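Local coordinates for serine-pyruvate aminotransferase (agxt) (Sulfolobus solfataricus, PDB 3ZRP), which catalyses the pyridoxal-phosphate-dependent transfer of the amino group of serine to pyruvate, at the interface of chains A and B. Numbering follows the deposited sequence. Chains: chain A/B, Serine-pyruvate aminotransferase (agxt).

The three contacts lie side by side in the chain A–chain B interface. The centres of their C-alpha atoms are about 9 Å apart between contacts 1 and 2, and about 7 Å between contact 3 and each of the others. A:Thr64, at the start of helix 63-69, takes part in all three. Contacts 1 and 3 also share A:Leu221 and B:Tyr220, and contacts 2 and 3 share A:Ile95 and B:Tyr219, so neighbouring tyrosines of one loop serve adjoining patches. Two-fold symmetry repeats the set with the chains exchanged, which probably ties dimer assembly to the cofactor-binding segments of both subunits.

Contact 1: the interface of chains A and B. Residues chain A 61-62, 64-65, 221; chain B 60, 220.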
loop_
_atom_site.group_PDB
_atom_site.type_symbol
_atom_site.label_atom_id
_atom_site.label_comp_id
_atom_site.label_asym_id
_atom_site.label_seq_id
_atom_site.Cartn_x
_atom_site.Cartn_y
_atom_site.Cartn_z
ATOM N N GLY A 61 -0.760 -0.843 2.670
ATOM C CA GLY A 61 -0.164 0.248 3.395
ATOM C C GLY A 61 0.815 -0.241 4.427
ATOM O O GLY A 61 1.960 -0.627 4.116
ATOM N N GLY A 62 0.374 -0.199 5.674
ATOM C CA GLY A 62 1.223 -0.632 6.779
ATOM C C GLY A 62 0.503 -0.453 8.093
ATOM O O GLY A 62 -0.722 -0.359 8.132
ATOM N N THR A 64 0.209 2.161 9.911
ATOM C CA THR A 64 -0.641 3.380 9.957
ATOM C C THR A 64 -2.028 3.240 9.245
ATOM O O THR A 64 -3.042 3.765 9.734
ATOM C CB THR A 64 0.148 4.629 9.369
ATOM O OG1 THR A 64 1.422 4.683 10.015
ATOM C CG2 THR A 64 -0.625 5.892 9.602
ATOM N N SER A 65 -2.075 2.527 8.115
ATOM C CA SER A 65 -3.320 2.379 7.389
ATOM C C SER A 65 -4.188 1.400 8.199
ATOM O O SER A 65 -5.372 1.670 8.342
ATOM C CB SER A 65 -3.161 1.876 5.964
ATOM O OG SER A 65 -2.525 0.621 5.858
ATOM N N LEU A 221 -9.978 2.742 3.146
ATOM C CA LEU A 221 -9.684 2.172 4.467
ATOM C C LEU A 221 -10.912 1.728 5.228
ATOM O O LEU A 221 -10.823 1.446 6.427
ATOM C CB LEU A 221 -8.847 3.115 5.346
ATOM C CG LEU A 221 -7.505 3.535 4.721
ATOM C CD1 LEU A 221 -6.734 4.491 5.644
ATOM C CD2 LEU A 221 -6.640 2.353 4.348
ATOM N N PRO B 60 1.491 4.669 -0.905
ATOM C CA PRO B 60 1.044 3.257 -0.895
ATOM C C PRO B 60 -0.374 3.066 -1.425
ATOM O O PRO B 60 -1.231 3.973 -1.336
ATOM C CB PRO B 60 1.113 2.873 0.601
ATOM C CG PRO B 60 1.943 3.923 1.261
ATOM C CD PRO B 60 1.648 5.198 0.458
ATOM N N TYR B 220 -3.793 8.971 6.522
ATOM C CA TYR B 220 -2.907 8.234 5.598
ATOM C C TYR B 220 -2.887 8.787 4.168
ATOM O O TYR B 220 -1.857 8.721 3.496
ATOM C CB TYR B 220 -3.311 6.768 5.533
ATOM C CG TYR B 220 -2.192 5.820 5.152
ATOM C CD1 TYR B 220 -1.055 5.654 5.976
ATOM C CD2 TYR B 220 -2.288 5.053 3.994
ATOM C CE1 TYR B 220 -0.061 4.752 5.645
ATOM C CE2 TYR B 220 -1.291 4.126 3.646
ATOM C CZ TYR B 220 -0.180 3.993 4.467
ATOM O OH TYR B 220 0.787 3.115 4.116
#
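The aromatic ring of B:Tyr220 lies against the glycine-rich turn and the first residues of helix 63-69 in chain A. In the apolar contacts, A:Ser65 places its CB over the middle of one ring face, 3.8 Å from the centroid, a CH-pi contact. A:Thr64 comes in obliquely at the CD1/CE1 side, its methyl CG2 3.7 Å from CD1 of B:Tyr220. At the phenol end, CZ of B:Tyr220 is 3.9 Å from CA of A:Gly61, which also meets CB of B:Pro60. A:Leu221 reaches the base of the tyrosine, crossing it at about a right angle. A leucine in place of B:Tyr220 would probably take the ring face from CB of A:Ser65 and leave a gap beside CA of A:Gly61.

Within chain A, hydrogen bonds hold the turn. With chi1 at 59°, OG of A:Ser65 turns back to the turn, accepting from the amide N of A:Gly62 at 3.0 Å and donating to the carbonyl O of A:Gly62 at 3.1 Å. These two bonds fix the hydroxyl and probably brace the helix start.

The turn links strand 55-60 to helix 63-69, whose N-terminal residues bind pyridoxal phosphate, and B:Tyr220 backs it from the other subunit.

Contact 2: the interface of chains A and B. Residues chain A 64, 91, 94-95; chain B 219, 240-242.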
loop_
_atom_site.group_PDB
_atom_site.type_symbol
_atom_site.label_atom_id
_atom_site.label_comp_id
_atom_site.label_asym_id
_atom_site.label_seq_id
_atom_site.Cartn_x
_atom_site.Cartn_y
_atom_site.Cartn_z
ATOM N N THR A 64 0.209 2.161 9.911
ATOM C CA THR A 64 -0.641 3.380 9.957
ATOM C C THR A 64 -2.028 3.240 9.245
ATOM O O THR A 64 -3.042 3.765 9.734
ATOM C CB THR A 64 0.148 4.629 9.369
ATOM O OG1 THR A 64 1.422 4.683 10.015
ATOM C CG2 THR A 64 -0.625 5.892 9.602
ATOM N N ARG A 91 0.212 8.764 17.600
ATOM C CA ARG A 91 -0.321 8.633 16.240
ATOM C C ARG A 91 -1.825 8.310 16.225
ATOM O O ARG A 91 -2.541 8.760 15.332
ATOM C CB ARG A 91 0.512 7.648 15.389
ATOM C CG ARG A 91 -0.033 7.350 13.992
ATOM C CD ARG A 91 1.061 6.766 13.088
ATOM N NE ARG A 91 2.052 7.830 12.864
ATOM C CZ ARG A 91 2.964 7.854 11.902
ATOM N NH1 ARG A 91 3.045 6.877 11.006
ATOM N NH2 ARG A 91 3.782 8.894 11.815
ATOM N N GLN A 94 -3.332 11.684 16.364
ATOM C CA GLN A 94 -3.143 12.387 15.068
ATOM C C GLN A 94 -4.134 11.894 14.001
ATOM O O GLN A 94 -4.734 12.720 13.278
ATOM C CB GLN A 94 -1.688 12.314 14.584
ATOM C CG GLN A 94 -0.721 13.057 15.527
ATOM C CD GLN A 94 -1.100 14.513 15.682
ATOM O OE1 GLN A 94 -1.513 14.964 16.767
ATOM N NE2 GLN A 94 -1.016 15.258 14.577
ATOM N N ILE A 95 -4.325 10.573 13.931
ATOM C CA ILE A 95 -5.324 9.961 13.044
ATOM C C ILE A 95 -6.745 10.430 13.408
ATOM O O ILE A 95 -7.473 10.960 12.542
ATOM C CB ILE A 95 -5.256 8.409 13.077
ATOM C CG1 ILE A 95 -3.927 7.893 12.502
ATOM C CG2 ILE A 95 -6.461 7.772 12.350
ATOM C CD1 ILE A 95 -3.666 6.384 12.795
ATOM N N TYR B 219 -5.994 10.866 7.306
ATOM C CA TYR B 219 -4.599 10.953 7.720
ATOM C C TYR B 219 -3.666 10.288 6.714
ATOM O O TYR B 219 -2.826 10.951 6.117
ATOM C CB TYR B 219 -4.456 10.313 9.101
ATOM C CG TYR B 219 -3.143 10.586 9.790
ATOM C CD1 TYR B 219 -2.857 11.853 10.317
ATOM C CD2 TYR B 219 -2.179 9.584 9.904
ATOM C CE1 TYR B 219 -1.632 12.094 10.965
ATOM C CE2 TYR B 219 -0.973 9.815 10.542
ATOM C CZ TYR B 219 -0.705 11.058 11.058
ATOM O OH TYR B 219 0.502 11.260 11.679
ATOM N N TYR B 240 10.464 10.347 7.252
ATOM C CA TYR B 240 9.497 9.310 7.641
ATOM C C TYR B 240 8.116 9.909 7.875
ATOM O O TYR B 240 7.933 10.792 8.714
ATOM C CB TYR B 240 9.968 8.580 8.893
ATOM C CG TYR B 240 8.937 7.576 9.387
ATOM C CD1 TYR B 240 8.712 6.388 8.692
ATOM C CD2 TYR B 240 8.146 7.864 10.483
ATOM C CE1 TYR B 240 7.751 5.475 9.115
ATOM C CE2 TYR B 240 7.193 6.956 10.932
ATOM C CZ TYR B 240 7.007 5.767 10.238
ATOM O OH TYR B 240 6.039 4.904 10.663
ATOM N N PHE B 241 7.127 9.428 7.129
ATOM C CA PHE B 241 5.758 9.677 7.516
ATOM C C PHE B 241 5.199 8.335 7.942
ATOM O O PHE B 241 4.831 8.140 9.101
ATOM C CB PHE B 241 4.900 10.256 6.374
ATOM C CG PHE B 241 3.408 10.139 6.646
ATOM C CD1 PHE B 241 2.866 10.606 7.854
ATOM C CD2 PHE B 241 2.566 9.503 5.732
ATOM C CE1 PHE B 241 1.484 10.471 8.143
ATOM C CE2 PHE B 241 1.178 9.391 6.002
ATOM C CZ PHE B 241 0.643 9.853 7.213
ATOM N N ALA B 242 5.141 7.416 6.982
ATOM C CA ALA B 242 4.710 6.056 7.270
ATOM C C ALA B 242 5.525 5.151 6.373
ATOM O O ALA B 242 5.946 5.563 5.296
ATOM C CB ALA B 242 3.203 5.910 6.952
HETATM O O HOH W 1 1.640 10.558 14.010
HETATM O O HOH W 2 0.824 13.933 12.333
#
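A:Arg91 reaches from helix 87-96 to the main chain of B:Phe241 and grips its carbonyl oxygen end-on with both terminal nitrogens. NH1 of A:Arg91 is 2.9 Å from O of B:Phe241, and NH2 is 3.0 Å from the same oxygen. Both bonds run near the guanidinium plane; NH2 also lies in the carbonyl plane, whereas NH1 is tilted from it. NH1 of A:Arg91 donates again, to the hydroxyl OG1 of A:Thr64 at 2.9 Å, so one nitrogen joins the two chains. The bend at chi3 (-67°) turns the head of the arginine towards these acceptors. Its plane is nearly parallel to the ring of B:Tyr240 but offset past the CE2 side rather than stacked on it; the phenol OH of B:Tyr240 is 3.6 Å from NH1 of A:Arg91.

Water extends the polar network. Water 1 links NE of A:Arg91 to the phenol OH of B:Tyr219, and water 2 links that OH to the amide NE2 of A:Gln94.

Apolar contacts hold the B:Tyr219 ring against the same helix, which approaches from one face, towards the rim. On that face CG1 of A:Ile95 meets CD2 of B:Tyr219 at 3.6 Å, and CB of A:Gln94 lies 3.6 Å from CE1 of B:Tyr219. CG2 of A:Thr64 adds a looser contact close to the ring plane, on the CD2/CE2 side of B:Tyr219.

A:Thr64 and B:Tyr240 both bind pyridoxal phosphate, so the arginine couples cofactor-binding segments of opposite subunits and probably helps keep the shared active site in register.

Contact 3: the interface of chains A and B. Residues chain A 64, 68, 95, 98, 221; chain B 218-220.
This is a subunit interface of the dimer typical of class-V aminotransferases, where A:Glu68 of helix 63-69 clasps the backbone amides of B:Tyr219 and B:Tyr220 and so helps join the two chains. Its carboxylate is forked across these two successive amides. OE1 of A:Glu68 accepts from N of B:Tyr220 at 2.6 Å through its syn lone pair, in a nearly straight bond (167° at H). OE2 of A:Glu68 takes N of B:Tyr219 at 2.9 Å, also on the syn side but 26° out of the carboxylate plane. The side chain gets there by stretching away from the helix, CG opposite the backbone N (chi1 -177°) and the chain extended beyond. Paired bonds to both oxygens restrict rotation of the carboxylate and would probably favour its ionised form.

Van der Waals contacts flank the clasp. The carboxylate carbon CD of A:Glu68 comes within 3.8 Å of CB of B:Tyr219, while OE1 lies beside CB of B:Tyr220. On the far side, A:Arg98 folds at chi2 and chi3 and lays its aliphatic stem along the loop: CB is 4.0 Å from CA of B:Gly218, and CG of A:Arg98 is 4.1 Å from CB of B:Tyr219.

By holding the loop backbone, the glutamate probably positions both tyrosines for their contacts with helices 63-69 and 87-96, and so helps steady the cofactor-binding helix start in chain A.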
loop_
_atom_site.group_PDB
_atom_site.type_symbol
_atom_site.label_atom_id
_atom_site.label_comp_id
_atom_site.label_asym_id
_atom_site.label_seq_id
_atom_site.Cartn_x
_atom_site.Cartn_y
_atom_site.Cartn_z
ATOM N N THR A 64 0.209 2.161 9.911
ATOM C CA THR A 64 -0.641 3.380 9.957
ATOM C C THR A 64 -2.028 3.240 9.245
ATOM O O THR A 64 -3.042 3.765 9.734
ATOM C CB THR A 64 0.148 4.629 9.369
ATOM O OG1 THR A 64 1.422 4.683 10.015
ATOM C CG2 THR A 64 -0.625 5.892 9.602
ATOM N N GLU A 68 -5.689 3.526 11.065
ATOM C CA GLU A 68 -6.760 4.388 10.579
ATOM C C GLU A 68 -8.032 3.612 10.178
ATOM O O GLU A 68 -9.165 4.098 10.382
ATOM C CB GLU A 68 -6.243 5.275 9.429
ATOM C CG GLU A 68 -7.289 6.264 8.893
ATOM C CD GLU A 68 -6.647 7.423 8.074
ATOM O OE1 GLU A 68 -5.419 7.400 7.802
ATOM O OE2 GLU A 68 -7.404 8.319 7.694
ATOM N N ILE A 95 -4.325 10.573 13.931
ATOM C CA ILE A 95 -5.324 9.961 13.044
ATOM C C ILE A 95 -6.745 10.430 13.408
ATOM O O ILE A 95 -7.473 10.960 12.542
ATOM C CB ILE A 95 -5.256 8.409 13.077
ATOM C CG1 ILE A 95 -3.927 7.893 12.502
ATOM C CG2 ILE A 95 -6.461 7.772 12.350
ATOM C CD1 ILE A 95 -3.666 6.384 12.795
ATOM N N ARG A 98 -8.556 13.749 12.516
ATOM C CA ARG A 98 -9.124 13.905 11.177
ATOM C C ARG A 98 -10.587 13.477 11.100
ATOM O O ARG A 98 -11.214 13.637 10.061
ATOM C CB ARG A 98 -8.298 13.114 10.154
ATOM C CG ARG A 98 -6.808 13.490 10.063
ATOM C CD ARG A 98 -6.588 14.997 9.916
ATOM N NE ARG A 98 -7.189 15.475 8.671
ATOM C CZ ARG A 98 -7.144 16.729 8.223
ATOM N NH1 ARG A 98 -6.513 17.656 8.931
ATOM N NH2 ARG A 98 -7.746 17.052 7.073
ATOM N N LEU A 221 -9.978 2.742 3.146
ATOM C CA LEU A 221 -9.684 2.172 4.467
ATOM C C LEU A 221 -10.912 1.728 5.228
ATOM O O LEU A 221 -10.823 1.446 6.427
ATOM C CB LEU A 221 -8.847 3.115 5.346
ATOM C CG LEU A 221 -7.505 3.535 4.721
ATOM C CD1 LEU A 221 -6.734 4.491 5.644
ATOM C CD2 LEU A 221 -6.640 2.353 4.348
ATOM N N GLY B 218 -8.466 12.402 5.216
ATOM C CA GLY B 218 -8.049 11.671 6.401
ATOM C C GLY B 218 -6.590 11.879 6.715
ATOM O O GLY B 218 -5.984 12.929 6.414
ATOM N N TYR B 219 -5.994 10.866 7.306
ATOM C CA TYR B 219 -4.599 10.953 7.720
ATOM C C TYR B 219 -3.666 10.288 6.714
ATOM O O TYR B 219 -2.826 10.951 6.117
ATOM C CB TYR B 219 -4.456 10.313 9.101
ATOM C CG TYR B 219 -3.143 10.586 9.790
ATOM C CD1 TYR B 219 -2.857 11.853 10.317
ATOM C CD2 TYR B 219 -2.179 9.584 9.904
ATOM C CE1 TYR B 219 -1.632 12.094 10.965
ATOM C CE2 TYR B 219 -0.973 9.815 10.542
ATOM C CZ TYR B 219 -0.705 11.058 11.058
ATOM O OH TYR B 219 0.502 11.260 11.679
ATOM N N TYR B 220 -3.793 8.971 6.522
ATOM C CA TYR B 220 -2.907 8.234 5.598
ATOM C C TYR B 220 -2.887 8.787 4.168
ATOM O O TYR B 220 -1.857 8.721 3.496
ATOM C CB TYR B 220 -3.311 6.768 5.533
ATOM C CG TYR B 220 -2.192 5.820 5.152
ATOM C CD1 TYR B 220 -1.055 5.654 5.976
ATOM C CD2 TYR B 220 -2.288 5.053 3.994
ATOM C CE1 TYR B 220 -0.061 4.752 5.645
ATOM C CE2 TYR B 220 -1.291 4.126 3.646
ATOM C CZ TYR B 220 -0.180 3.993 4.467
ATOM O OH TYR B 220 0.787 3.115 4.116
#